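Local coordinates for glycoprotein (PDB 5MDM) that probably attaches the virion to host receptors and, when acidified in the endosome, changes conformation to drive fusion of the viral and endosomal membranes, at residues A[55-61]-A[164-170]; A[61-67]-A[79-85]; A[95-99]-A[127-131]; A[136-142]-A[177-181]. One frame throughout, in Å; residues are numbered along the deposited sequence.

Interaction 1 (A[55-61]-A[164-170]); sequences DGFLCHA and SSVWIPA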
loop_
_atom_site.group_PDB
_atom_site.type_symbol
_atom_site.label_atom_id
_atom_site.label_comp_id
_atom_site.label_asym_id
_atom_site.label_seq_id
_atom_site.Cartn_x
_atom_site.Cartn_y
_atom_site.Cartn_z
ATOM N N ASP A 55 12.516 20.723 -6.578
ATOM C CA ASP A 55 13.669 20.942 -5.719
ATOM C C ASP A 55 14.220 22.319 -6.026
ATOM O O ASP A 55 14.233 22.747 -7.178
ATOM C CB ASP A 55 14.751 19.889 -5.966
ATOM C CG ASP A 55 14.473 18.580 -5.248
ATOM O OD1 ASP A 55 13.616 18.568 -4.336
ATOM O OD2 ASP A 55 15.121 17.565 -5.590
ATOM N N GLY A 56 14.673 23.018 -4.994
ATOM C CA GLY A 56 15.169 24.363 -5.185
ATOM C C GLY A 56 16.351 24.733 -4.318
ATOM O O GLY A 56 16.886 23.918 -3.564
ATOM N N PHE A 57 16.758 25.988 -4.443
ATOM C CA PHE A 57 17.849 26.535 -3.671
ATOM C C PHE A 57 17.483 27.940 -3.246
ATOM O O PHE A 57 16.969 28.726 -4.042
ATOM C CB PHE A 57 19.125 26.577 -4.508
ATOM C CG PHE A 57 19.621 25.226 -4.923
ATOM C CD1 PHE A 57 19.457 24.785 -6.222
ATOM C CD2 PHE A 57 20.241 24.395 -4.009
ATOM C CE1 PHE A 57 19.917 23.543 -6.605
ATOM C CE2 PHE A 57 20.699 23.152 -4.385
ATOM C CZ PHE A 57 20.535 22.724 -5.686
ATOM N N LEU A 58 17.733 28.245 -1.981
ATOM C CA LEU A 58 17.643 29.610 -1.502
ATOM C C LEU A 58 19.000 30.262 -1.696
ATOM O O LEU A 58 19.994 29.859 -1.085
ATOM C CB LEU A 58 17.209 29.654 -0.037
ATOM C CG LEU A 58 15.701 29.540 0.208
ATOM C CD1 LEU A 58 15.406 29.359 1.689
ATOM C CD2 LEU A 58 14.976 30.762 -0.338
ATOM N N CYS A 59 19.031 31.245 -2.588
ATOM C CA CYS A 59 20.233 32.007 -2.874
ATOM C C CYS A 59 20.267 33.240 -1.973
ATOM O O CYS A 59 19.533 34.207 -2.197
ATOM C CB CYS A 59 20.250 32.411 -4.352
ATOM S SG CYS A 59 21.777 33.189 -4.937
ATOM N N HIS A 60 21.103 33.186 -0.939
ATOM C CA HIS A 60 21.262 34.302 -0.012
ATOM C C HIS A 60 22.457 35.161 -0.402
ATOM O O HIS A 60 23.507 34.642 -0.758
ATOM C CB HIS A 60 21.451 33.791 1.416
ATOM C CG HIS A 60 21.955 34.834 2.366
ATOM N ND1 HIS A 60 21.116 35.694 3.042
ATOM C CD2 HIS A 60 23.213 35.165 2.741
ATOM C CE1 HIS A 60 21.835 36.504 3.799
ATOM N NE2 HIS A 60 23.112 36.205 3.633
ATOM N N ALA A 61 22.299 36.477 -0.328
ATOM C CA ALA A 61 23.395 37.383 -0.645
ATOM C C ALA A 61 23.614 38.383 0.477
ATOM O O ALA A 61 22.667 39.007 0.960
ATOM C CB ALA A 61 23.129 38.106 -1.951
ATOM N N SER A 164 17.204 39.360 1.752
ATOM C CA SER A 164 18.505 38.757 1.484
ATOM C C SER A 164 18.469 37.604 0.480
ATOM O O SER A 164 19.394 37.444 -0.317
ATOM C CB SER A 164 19.145 38.287 2.794
ATOM O OG SER A 164 18.310 37.368 3.480
ATOM N N SER A 165 17.407 36.805 0.514
ATOM C CA SER A 165 17.370 35.569 -0.266
ATOM C C SER A 165 16.356 35.556 -1.407
ATOM O O SER A 165 15.310 36.201 -1.336
ATOM C CB SER A 165 17.111 34.368 0.651
ATOM O OG SER A 165 18.205 34.139 1.520
ATOM N N VAL A 166 16.685 34.814 -2.462
ATOM C CA VAL A 166 15.723 34.492 -3.515
ATOM C C VAL A 166 15.669 32.974 -3.693
ATOM O O VAL A 166 16.346 32.239 -2.975
ATOM C CB VAL A 166 16.071 35.159 -4.865
ATOM C CG1 VAL A 166 16.144 36.671 -4.714
ATOM C CG2 VAL A 166 17.366 34.598 -5.425
ATOM N N TRP A 167 14.868 32.503 -4.642
ATOM C CA TRP A 167 14.739 31.066 -4.872
ATOM C C TRP A 167 14.975 30.675 -6.328
ATOM O O TRP A 167 14.381 31.246 -7.245
ATOM C CB TRP A 167 13.370 30.563 -4.417
ATOM C CG TRP A 167 13.227 29.076 -4.515
ATOM C CD1 TRP A 167 13.637 28.153 -3.599
ATOM C CD2 TRP A 167 12.630 28.338 -5.589
ATOM N NE1 TRP A 167 13.332 26.885 -4.034
ATOM C CE2 TRP A 167 12.714 26.971 -5.253
ATOM C CE3 TRP A 167 12.031 28.699 -6.800
ATOM C CZ2 TRP A 167 12.224 25.966 -6.084
ATOM C CZ3 TRP A 167 11.546 27.700 -7.622
ATOM C CH2 TRP A 167 11.645 26.352 -7.260
ATOM N N ILE A 168 15.846 29.694 -6.529
ATOM C CA ILE A 168 16.134 29.186 -7.861
ATOM C C ILE A 168 15.737 27.720 -7.939
ATOM O O ILE A 168 16.138 26.926 -7.093
ATOM C CB ILE A 168 17.631 29.296 -8.189
ATOM C CG1 ILE A 168 18.186 30.636 -7.714
ATOM C CG2 ILE A 168 17.863 29.118 -9.680
ATOM C CD1 ILE A 168 17.544 31.825 -8.386
ATOM N N PRO A 169 14.938 27.350 -8.950
ATOM C CA PRO A 169 14.627 25.931 -9.145
ATOM C C PRO A 169 15.877 25.176 -9.574
ATOM O O PRO A 169 16.650 25.690 -10.384
ATOM C CB PRO A 169 13.609 25.954 -10.284
ATOM C CG PRO A 169 13.893 27.221 -11.017
ATOM C CD PRO A 169 14.298 28.202 -9.966
ATOM N N ALA A 170 16.072 23.974 -9.039
ATOM C CA ALA A 170 17.262 23.181 -9.339
ATOM C C ALA A 170 17.328 22.792 -10.811
ATOM O O ALA A 170 18.380 22.391 -11.311
ATOM C CB ALA A 170 17.310 21.948 -8.460
#
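Two antiparallel strands, 56-69 and 165-169, lie side by side as neighbours in the sheet of the elongated fusion domain of this class III fusion glycoprotein. F57 with I168 and C59 with V166 form hydrogen-bonded pairs, all four N-to-O distances (F57 N to I168 O, I168 N to F57 O, C59 N to V166 O, V166 N to C59 O) being 2.9 Å. The ladder is extended by A170 N to D55 O (2.9 Å) and A61 N to S164 O (3.1 Å). C59 CB lies 3.8 Å from V166 CG2 on the face where C59 is disulfide-linked to C92 of helix 89-101. On the other face W167 reaches diagonally to G56, its NE1 3.3 Å from G56 CA; a side chain at G56 would collide with the indole, whose NE1 donates to H132 O. S164 OG gives H60 ND1 a weak hydrogen bond (3.3 Å). H60 is, by similarity, a pre-fusion pH sensor; protonating ND1 would end its acceptor role, so the weak bond would reverse or be lost.

Interaction 2 (A[61-67]-A[79-85]); sequences AAKWVTT and THSIHNI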
loop_
_atom_site.group_PDB
_atom_site.type_symbol
_atom_site.label_atom_id
_atom_site.label_comp_id
_atom_site.label_asym_id
_atom_site.label_seq_id
_atom_site.Cartn_x
_atom_site.Cartn_y
_atom_site.Cartn_z
ATOM N N ALA A 61 22.299 36.477 -0.328
ATOM C CA ALA A 61 23.395 37.383 -0.645
ATOM C C ALA A 61 23.614 38.383 0.477
ATOM O O ALA A 61 22.667 39.007 0.960
ATOM C CB ALA A 61 23.129 38.106 -1.951
ATOM N N ALA A 62 24.866 38.533 0.893
ATOM C CA ALA A 62 25.208 39.501 1.928
ATOM C C ALA A 62 26.652 39.953 1.797
ATOM O O ALA A 62 27.558 39.130 1.696
ATOM C CB ALA A 62 24.962 38.917 3.312
ATOM N N LYS A 63 26.861 41.265 1.796
ATOM C CA LYS A 63 28.209 41.819 1.793
ATOM C C LYS A 63 28.817 41.757 3.192
ATOM O O LYS A 63 28.237 42.253 4.151
ATOM C CB LYS A 63 28.207 43.257 1.260
ATOM C CG LYS A 63 28.015 43.336 -0.252
ATOM C CD LYS A 63 28.005 44.767 -0.771
ATOM C CE LYS A 63 26.762 45.517 -0.325
ATOM N NZ LYS A 63 26.684 46.869 -0.946
ATOM N N TRP A 64 29.975 41.121 3.310
ATOM C CA TRP A 64 30.715 41.117 4.562
ATOM C C TRP A 64 31.725 42.257 4.519
ATOM O O TRP A 64 32.640 42.259 3.695
ATOM C CB TRP A 64 31.416 39.776 4.787
ATOM C CG TRP A 64 30.479 38.616 5.003
ATOM C CD1 TRP A 64 29.257 38.425 4.426
ATOM C CD2 TRP A 64 30.690 37.493 5.868
ATOM N NE1 TRP A 64 28.700 37.253 4.871
ATOM C CE2 TRP A 64 29.559 36.661 5.759
ATOM C CE3 TRP A 64 31.728 37.110 6.724
ATOM C CZ2 TRP A 64 29.437 35.471 6.470
ATOM C CZ3 TRP A 64 31.603 35.928 7.429
ATOM C CH2 TRP A 64 30.468 35.123 7.297
ATOM N N VAL A 65 31.542 43.231 5.405
ATOM C CA VAL A 65 32.309 44.468 5.362
ATOM C C VAL A 65 33.283 44.614 6.529
ATOM O O VAL A 65 32.881 44.636 7.695
ATOM C CB VAL A 65 31.374 45.694 5.339
ATOM C CG1 VAL A 65 32.182 46.979 5.386
ATOM C CG2 VAL A 65 30.487 45.658 4.105
ATOM N N THR A 66 34.567 44.709 6.193
ATOM C CA THR A 66 35.607 45.042 7.157
ATOM C C THR A 66 35.916 46.527 7.048
ATOM O O THR A 66 36.389 46.997 6.011
ATOM C CB THR A 66 36.898 44.249 6.898
ATOM O OG1 THR A 66 36.646 42.850 7.077
ATOM C CG2 THR A 66 37.990 44.684 7.858
ATOM N N THR A 67 35.639 47.265 8.118
ATOM C CA THR A 67 35.804 48.713 8.110
ATOM C C THR A 67 36.976 49.159 8.974
ATOM O O THR A 67 37.076 48.782 10.143
ATOM C CB THR A 67 34.524 49.430 8.588
ATOM O OG1 THR A 67 33.399 48.980 7.819
ATOM C CG2 THR A 67 34.669 50.937 8.435
ATOM N N THR A 79 36.089 47.486 12.558
ATOM C CA THR A 79 34.787 46.893 12.828
ATOM C C THR A 79 34.415 45.903 11.734
ATOM O O THR A 79 34.919 45.982 10.614
ATOM C CB THR A 79 33.678 47.957 12.953
ATOM O OG1 THR A 79 33.649 48.767 11.773
ATOM C CG2 THR A 79 33.924 48.842 14.162
ATOM N N HIS A 80 33.536 44.968 12.069
ATOM C CA HIS A 80 33.079 43.971 11.113
ATOM C C HIS A 80 31.556 43.940 11.060
ATOM O O HIS A 80 30.899 43.732 12.079
ATOM C CB HIS A 80 33.623 42.592 11.487
ATOM C CG HIS A 80 35.081 42.416 11.193
ATOM N ND1 HIS A 80 35.892 41.578 11.928
ATOM C CD2 HIS A 80 35.871 42.962 10.238
ATOM C CE1 HIS A 80 37.119 41.620 11.441
ATOM N NE2 HIS A 80 37.133 42.450 10.415
ATOM N N SER A 81 31.000 44.153 9.872
ATOM C CA SER A 81 29.551 44.138 9.702
ATOM C C SER A 81 29.133 43.214 8.564
ATOM O O SER A 81 29.966 42.783 7.770
ATOM C CB SER A 81 29.027 45.552 9.441
ATOM O OG SER A 81 29.512 46.053 8.208
ATOM N N ILE A 82 27.842 42.900 8.498
ATOM C CA ILE A 82 27.291 42.130 7.386
ATOM C C ILE A 82 25.993 42.765 6.902
ATOM O O ILE A 82 25.070 42.978 7.684
ATOM C CB ILE A 82 27.020 40.663 7.769
ATOM C CG1 ILE A 82 28.320 39.954 8.157
ATOM C CG2 ILE A 82 26.351 39.935 6.617
ATOM C CD1 ILE A 82 28.175 38.457 8.348
ATOM N N HIS A 83 25.930 43.072 5.610
ATOM C CA HIS A 83 24.768 43.730 5.029
ATOM C C HIS A 83 24.045 42.816 4.048
ATOM O O HIS A 83 24.543 42.550 2.955
ATOM C CB HIS A 83 25.188 45.018 4.313
ATOM C CG HIS A 83 25.943 45.974 5.181
ATOM N ND1 HIS A 83 25.835 45.978 6.555
ATOM C CD2 HIS A 83 26.823 46.955 4.871
ATOM C CE1 HIS A 83 26.615 46.922 7.054
ATOM N NE2 HIS A 83 27.225 47.529 6.053
ATOM N N ASN A 84 22.870 42.339 4.441
ATOM C CA ASN A 84 22.048 41.529 3.554
ATOM C C ASN A 84 21.600 42.330 2.339
ATOM O O ASN A 84 21.063 43.426 2.479
ATOM C CB ASN A 84 20.826 40.988 4.296
ATOM C CG ASN A 84 21.183 39.926 5.315
ATOM O OD1 ASN A 84 22.211 39.258 5.201
ATOM N ND2 ASN A 84 20.331 39.762 6.320
ATOM N N ILE A 85 21.839 41.787 1.149
ATOM C CA ILE A 85 21.371 42.419 -0.084
ATOM C C ILE A 85 20.688 41.396 -0.982
ATOM O O ILE A 85 20.891 40.192 -0.829
ATOM C CB ILE A 85 22.519 43.090 -0.871
ATOM C CG1 ILE A 85 23.525 42.043 -1.353
ATOM C CG2 ILE A 85 23.200 44.156 -0.029
ATOM C CD1 ILE A 85 24.591 42.605 -2.261
#
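I85, K63 and I82 bury much of the surface in this antiparallel beta hairpin, formed by strands 56-69 and 77-85 of the fusion domain. I85 lies on the face it shares with A61 and K63: its CG1 is 4.0 Å from A61 CB, and its CG2 is 3.8 Å from K63 CE, so the aliphatic part of the lysine lies against the isoleucine. K63 is also tied through its backbone, with K63 N to H83 O at 2.9 Å and H83 N to K63 O at 2.8 Å. The same pattern recurs at V65 with S81 and T67 with T79, keeping the strands in register toward the hairpin's turn. On the opposite face I82 packs between neighbours of the facing strand, with CG2 3.7 Å from A62 CB. W64, which also meets F109, offers its indole to the same isoleucine in a CH-pi contact: I82 CD1 sits 3.6 Å from the centroid of the W64 five-membered ring, only 18° off the ring normal.

Interaction 3 (A[95-99]-A[127-131]); sequences ALASY and IMITP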
loop_
_atom_site.group_PDB
_atom_site.type_symbol
_atom_site.label_atom_id
_atom_site.label_comp_id
_atom_site.label_asym_id
_atom_site.label_seq_id
_atom_site.Cartn_x
_atom_site.Cartn_y
_atom_site.Cartn_z
ATOM N N ALA A 95 27.018 31.234 -8.135
ATOM C CA ALA A 95 27.152 30.642 -6.807
ATOM C C ALA A 95 26.519 29.259 -6.722
ATOM O O ALA A 95 26.979 28.405 -5.965
ATOM C CB ALA A 95 26.554 31.551 -5.766
ATOM N N LEU A 96 25.457 29.047 -7.493
ATOM C CA LEU A 96 24.787 27.755 -7.517
ATOM C C LEU A 96 25.642 26.745 -8.263
ATOM O O LEU A 96 25.738 25.589 -7.855
ATOM C CB LEU A 96 23.405 27.863 -8.163
ATOM C CG LEU A 96 22.552 26.595 -8.157
ATOM C CD1 LEU A 96 22.587 25.948 -6.786
ATOM C CD2 LEU A 96 21.127 26.927 -8.553
ATOM N N ALA A 97 26.260 27.185 -9.356
ATOM C CA ALA A 97 27.196 26.337 -10.086
ATOM C C ALA A 97 28.348 25.936 -9.168
ATOM O O ALA A 97 28.726 24.762 -9.101
ATOM C CB ALA A 97 27.717 27.055 -11.315
ATOM N N SER A 98 28.890 26.920 -8.453
ATOM C CA SER A 98 29.953 26.678 -7.484
ATOM C C SER A 98 29.507 25.691 -6.410
ATOM O O SER A 98 30.281 24.838 -5.980
ATOM C CB SER A 98 30.398 27.989 -6.830
ATOM O OG SER A 98 30.993 28.858 -7.776
ATOM N N TYR A 99 28.255 25.809 -5.981
ATOM C CA TYR A 99 27.712 24.916 -4.966
ATOM C C TYR A 99 27.634 23.484 -5.484
ATOM O O TYR A 99 28.027 22.545 -4.792
ATOM C CB TYR A 99 26.328 25.387 -4.516
ATOM C CG TYR A 99 25.734 24.547 -3.408
ATOM C CD1 TYR A 99 24.842 23.522 -3.687
ATOM C CD2 TYR A 99 26.072 24.777 -2.083
ATOM C CE1 TYR A 99 24.301 22.749 -2.675
ATOM C CE2 TYR A 99 25.536 24.012 -1.064
ATOM C CZ TYR A 99 24.652 23.000 -1.365
ATOM O OH TYR A 99 24.118 22.237 -0.351
ATOM N N ILE A 127 27.721 34.727 -1.007
ATOM C CA ILE A 127 26.489 34.028 -1.353
ATOM C C ILE A 127 26.389 32.696 -0.616
ATOM O O ILE A 127 27.347 31.925 -0.585
ATOM C CB ILE A 127 26.378 33.758 -2.863
ATOM C CG1 ILE A 127 26.690 35.019 -3.668
ATOM C CG2 ILE A 127 24.985 33.256 -3.198
ATOM C CD1 ILE A 127 25.580 36.041 -3.650
ATOM N N MET A 128 25.227 32.434 -0.026
ATOM C CA MET A 128 24.982 31.191 0.700
ATOM C C MET A 128 23.803 30.439 0.088
ATOM O O MET A 128 22.688 30.960 0.024
ATOM C CB MET A 128 24.718 31.479 2.180
ATOM C CG MET A 128 25.760 32.382 2.827
ATOM S SD MET A 128 25.314 32.917 4.492
ATOM C CE MET A 128 26.421 34.313 4.713
ATOM N N ILE A 129 24.057 29.212 -0.360
ATOM C CA ILE A 129 23.045 28.407 -1.039
ATOM C C ILE A 129 22.440 27.362 -0.111
ATOM O O ILE A 129 23.082 26.365 0.218
ATOM C CB ILE A 129 23.638 27.693 -2.270
ATOM C CG1 ILE A 129 24.099 28.715 -3.310
ATOM C CG2 ILE A 129 22.620 26.746 -2.881
ATOM C CD1 ILE A 129 22.974 29.549 -3.882
ATOM N N THR A 130 21.200 27.591 0.308
ATOM C CA THR A 130 20.508 26.650 1.186
ATOM C C THR A 130 19.385 25.937 0.445
ATOM O O THR A 130 18.328 26.521 0.224
ATOM C CB THR A 130 19.903 27.358 2.412
ATOM O OG1 THR A 130 20.942 28.012 3.151
ATOM C CG2 THR A 130 19.202 26.357 3.317
ATOM N N PRO A 131 19.611 24.668 0.066
ATOM C CA PRO A 131 18.625 23.864 -0.665
ATOM C C PRO A 131 17.251 23.874 0.006
ATOM O O PRO A 131 17.121 23.452 1.156
ATOM C CB PRO A 131 19.230 22.459 -0.624
ATOM C CG PRO A 131 20.687 22.679 -0.516
ATOM C CD PRO A 131 20.850 23.914 0.327
#
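I129 sits over the ring of Y99, its CG2 4.0 Å from the ring centroid and 15° off the normal, a CH-pi contact made over the ring face. The isoleucine is the centre of the interface, because the helical residues A95, L96 and Y99 all reach it. L96 CD1 approaches I129 CG2 to 4.0 Å, A95 O lies 3.9 Å from I129 CG1, and Y99 CD2 is 3.8 Å from I129 CB. At one end of the contact A95 CB meets I127 CG2 at 3.5 Å, the small alanine side chain letting the helix settle close to the strand. At the other, Y99 OH lies 3.5 Å from P131 CG.

The strand alternates: I127 and I129 point their CA-to-CB bonds toward the helix, whereas M128 and T130 point away. M128, a residue at which host Vim interacts, is therefore left on the face away from this helix, beside H60. No hydrogen bond crosses between the segments, and cohesion is apolar. The axes approach to 8.7 Å with 62° between their directions, so the helix lies obliquely across the strand. F57 of strand 56-69 touches both L96 and I129 and extends the apolar core. The arrangement is a two-layer alpha+beta packing, with helix 89-101 set obliquely on one face of the antiparallel sheet of the fusion domain.

Interaction 4 (A[136-142]-A[177-181]); sequences VDDYRGH and ICGQS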
loop_
_atom_site.group_PDB
_atom_site.type_symbol
_atom_site.label_atom_id
_atom_site.label_comp_id
_atom_site.label_asym_id
_atom_site.label_seq_id
_atom_site.Cartn_x
_atom_site.Cartn_y
_atom_site.Cartn_z
ATOM N N VAL A 136 4.187 22.847 -6.036
ATOM C CA VAL A 136 3.817 23.235 -7.393
ATOM C C VAL A 136 2.304 23.263 -7.557
ATOM O O VAL A 136 1.619 22.329 -7.152
ATOM C CB VAL A 136 4.395 22.246 -8.438
ATOM C CG1 VAL A 136 3.844 22.530 -9.826
ATOM C CG2 VAL A 136 5.906 22.301 -8.459
ATOM N N ASP A 137 1.778 24.336 -8.141
ATOM C CA ASP A 137 0.400 24.319 -8.616
ATOM C C ASP A 137 0.405 23.795 -10.048
ATOM O O ASP A 137 0.663 24.545 -10.986
ATOM C CB ASP A 137 -0.223 25.717 -8.571
ATOM C CG ASP A 137 -1.722 25.707 -8.872
ATOM O OD1 ASP A 137 -2.221 24.744 -9.495
ATOM O OD2 ASP A 137 -2.408 26.677 -8.486
ATOM N N ASP A 138 0.118 22.509 -10.211
ATOM C CA ASP A 138 0.103 21.898 -11.537
ATOM C C ASP A 138 -0.975 22.498 -12.431
ATOM O O ASP A 138 -0.878 22.445 -13.656
ATOM C CB ASP A 138 -0.100 20.384 -11.437
ATOM C CG ASP A 138 1.125 19.661 -10.914
ATOM O OD1 ASP A 138 0.963 18.580 -10.305
ATOM O OD2 ASP A 138 2.249 20.168 -11.115
ATOM N N TYR A 139 -2.006 23.071 -11.819
ATOM C CA TYR A 139 -3.147 23.561 -12.585
ATOM C C TYR A 139 -2.923 24.969 -13.122
ATOM O O TYR A 139 -3.330 25.287 -14.236
ATOM C CB TYR A 139 -4.431 23.479 -11.753
ATOM C CG TYR A 139 -4.698 22.086 -11.232
ATOM C CD1 TYR A 139 -5.336 21.138 -12.021
ATOM C CD2 TYR A 139 -4.289 21.712 -9.963
ATOM C CE1 TYR A 139 -5.569 19.858 -11.551
ATOM C CE2 TYR A 139 -4.515 20.438 -9.485
ATOM C CZ TYR A 139 -5.154 19.517 -10.280
ATOM O OH TYR A 139 -5.373 18.251 -9.796
ATOM N N ARG A 140 -2.261 25.805 -12.333
ATOM C CA ARG A 140 -2.001 27.181 -12.734
ATOM C C ARG A 140 -0.574 27.346 -13.246
ATOM O O ARG A 140 -0.209 28.398 -13.766
ATOM C CB ARG A 140 -2.276 28.136 -11.573
ATOM C CG ARG A 140 -3.719 28.108 -11.081
ATOM C CD ARG A 140 -4.019 29.300 -10.194
ATOM N NE ARG A 140 -3.558 30.546 -10.802
ATOM C CZ ARG A 140 -4.254 31.250 -11.692
ATOM N NH1 ARG A 140 -5.449 30.831 -12.084
ATOM N NH2 ARG A 140 -3.752 32.373 -12.190
ATOM N N GLY A 141 0.228 26.299 -13.093
ATOM C CA GLY A 141 1.556 26.257 -13.677
ATOM C C GLY A 141 2.599 27.142 -13.025
ATOM O O GLY A 141 3.462 27.697 -13.706
ATOM N N HIS A 142 2.536 27.273 -11.706
ATOM C CA HIS A 142 3.539 28.054 -10.994
ATOM C C HIS A 142 3.987 27.418 -9.679
ATOM O O HIS A 142 3.303 26.552 -9.126
ATOM C CB HIS A 142 3.058 29.493 -10.771
ATOM C CG HIS A 142 1.720 29.598 -10.109
ATOM N ND1 HIS A 142 0.695 30.356 -10.630
ATOM C CD2 HIS A 142 1.242 29.054 -8.965
ATOM C CE1 HIS A 142 -0.359 30.272 -9.838
ATOM N NE2 HIS A 142 -0.054 29.485 -8.822
ATOM N N ILE A 177 6.181 24.740 -15.506
ATOM C CA ILE A 177 6.309 24.360 -14.109
ATOM C C ILE A 177 5.318 23.242 -13.793
ATOM O O ILE A 177 4.101 23.435 -13.848
ATOM C CB ILE A 177 6.063 25.553 -13.179
ATOM C CG1 ILE A 177 7.154 26.598 -13.381
ATOM C CG2 ILE A 177 6.027 25.108 -11.726
ATOM C CD1 ILE A 177 6.890 27.882 -12.657
ATOM N N CYS A 178 5.851 22.070 -13.471
ATOM C CA CYS A 178 5.022 20.903 -13.228
ATOM C C CYS A 178 5.677 20.018 -12.188
ATOM O O CYS A 178 6.882 19.781 -12.221
ATOM C CB CYS A 178 4.827 20.119 -14.524
ATOM S SG CYS A 178 3.485 18.917 -14.485
ATOM N N GLY A 179 4.882 19.530 -11.257
ATOM C CA GLY A 179 5.397 18.599 -10.277
ATOM C C GLY A 179 4.956 17.187 -10.598
ATOM O O GLY A 179 4.849 16.341 -9.713
ATOM N N GLN A 180 4.711 16.930 -11.876
ATOM C CA GLN A 180 4.113 15.676 -12.303
ATOM C C GLN A 180 4.845 15.083 -13.504
ATOM O O GLN A 180 5.202 15.799 -14.445
ATOM C CB GLN A 180 2.648 15.916 -12.662
ATOM C CG GLN A 180 1.787 14.686 -12.586
ATOM C CD GLN A 180 1.405 14.346 -11.167
ATOM O OE1 GLN A 180 1.636 15.135 -10.244
ATOM N NE2 GLN A 180 0.815 13.168 -10.979
ATOM N N SER A 181 5.068 13.775 -13.469
ATOM C CA SER A 181 5.652 13.072 -14.605
ATOM C C SER A 181 4.563 12.524 -15.519
ATOM O O SER A 181 3.479 12.167 -15.061
ATOM C CB SER A 181 6.548 11.938 -14.126
ATOM O OG SER A 181 7.572 12.440 -13.292
#
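A side-chain carboxylate, rather than paired backbone, makes the one hydrogen bond across this contact: G179 N donates to D138 OD2 at 2.7 Å and is almost linear, at 176°. D138 is held in a tight turn between strands 135-137 and 142-144. There D137 OD1 accepts from Y139 N (2.9 Å) in an Asx turn and from R140 N (3.0 Å), while G141 and H142 both face D137 in a G1 beta bulge, with G141 at positive phi. Beside the polar link V136 CG1 packs 3.9 Å from I177 CG2 and 3.5 Å from G179 N, and I177 CB lies 3.4 Å from G141 O. C178 is disulfide-bonded to C223, whose backbone also bonds to D138, so the turn and the segment 177-181 converge on one cysteine. D138 is an experimentally identified site of interaction with host Vim. Its OD2 is engaged by a backbone amide, which ties the orientation of the carboxylate in this structure to segment 177-181.

In the fold
Interactions 1, 2 and 3 are gathered on one antiparallel sheet of the fusion domain. Strand 56-69 pairs with 165-169 in interaction 1 and with 77-85 in interaction 2, which share A61; their centres are about 20 Å apart. Interaction 3 is about 8 Å from interaction 1, centre to centre, and strand 120-131 joins it to strand 56-69. In sequence, interactions 2 and 3 follow one another inside the loop closed by interaction 1. The centres of interactions 4 and 2 are about 38 Å apart; interaction 4 is nearer the centre of the chain, and its segments alternate with those of interaction 1. The returning chain thus completes the sheet at 165-169, then meets the turn after strand 135-137, joining the elongated fusion domain to the rest of the molecule.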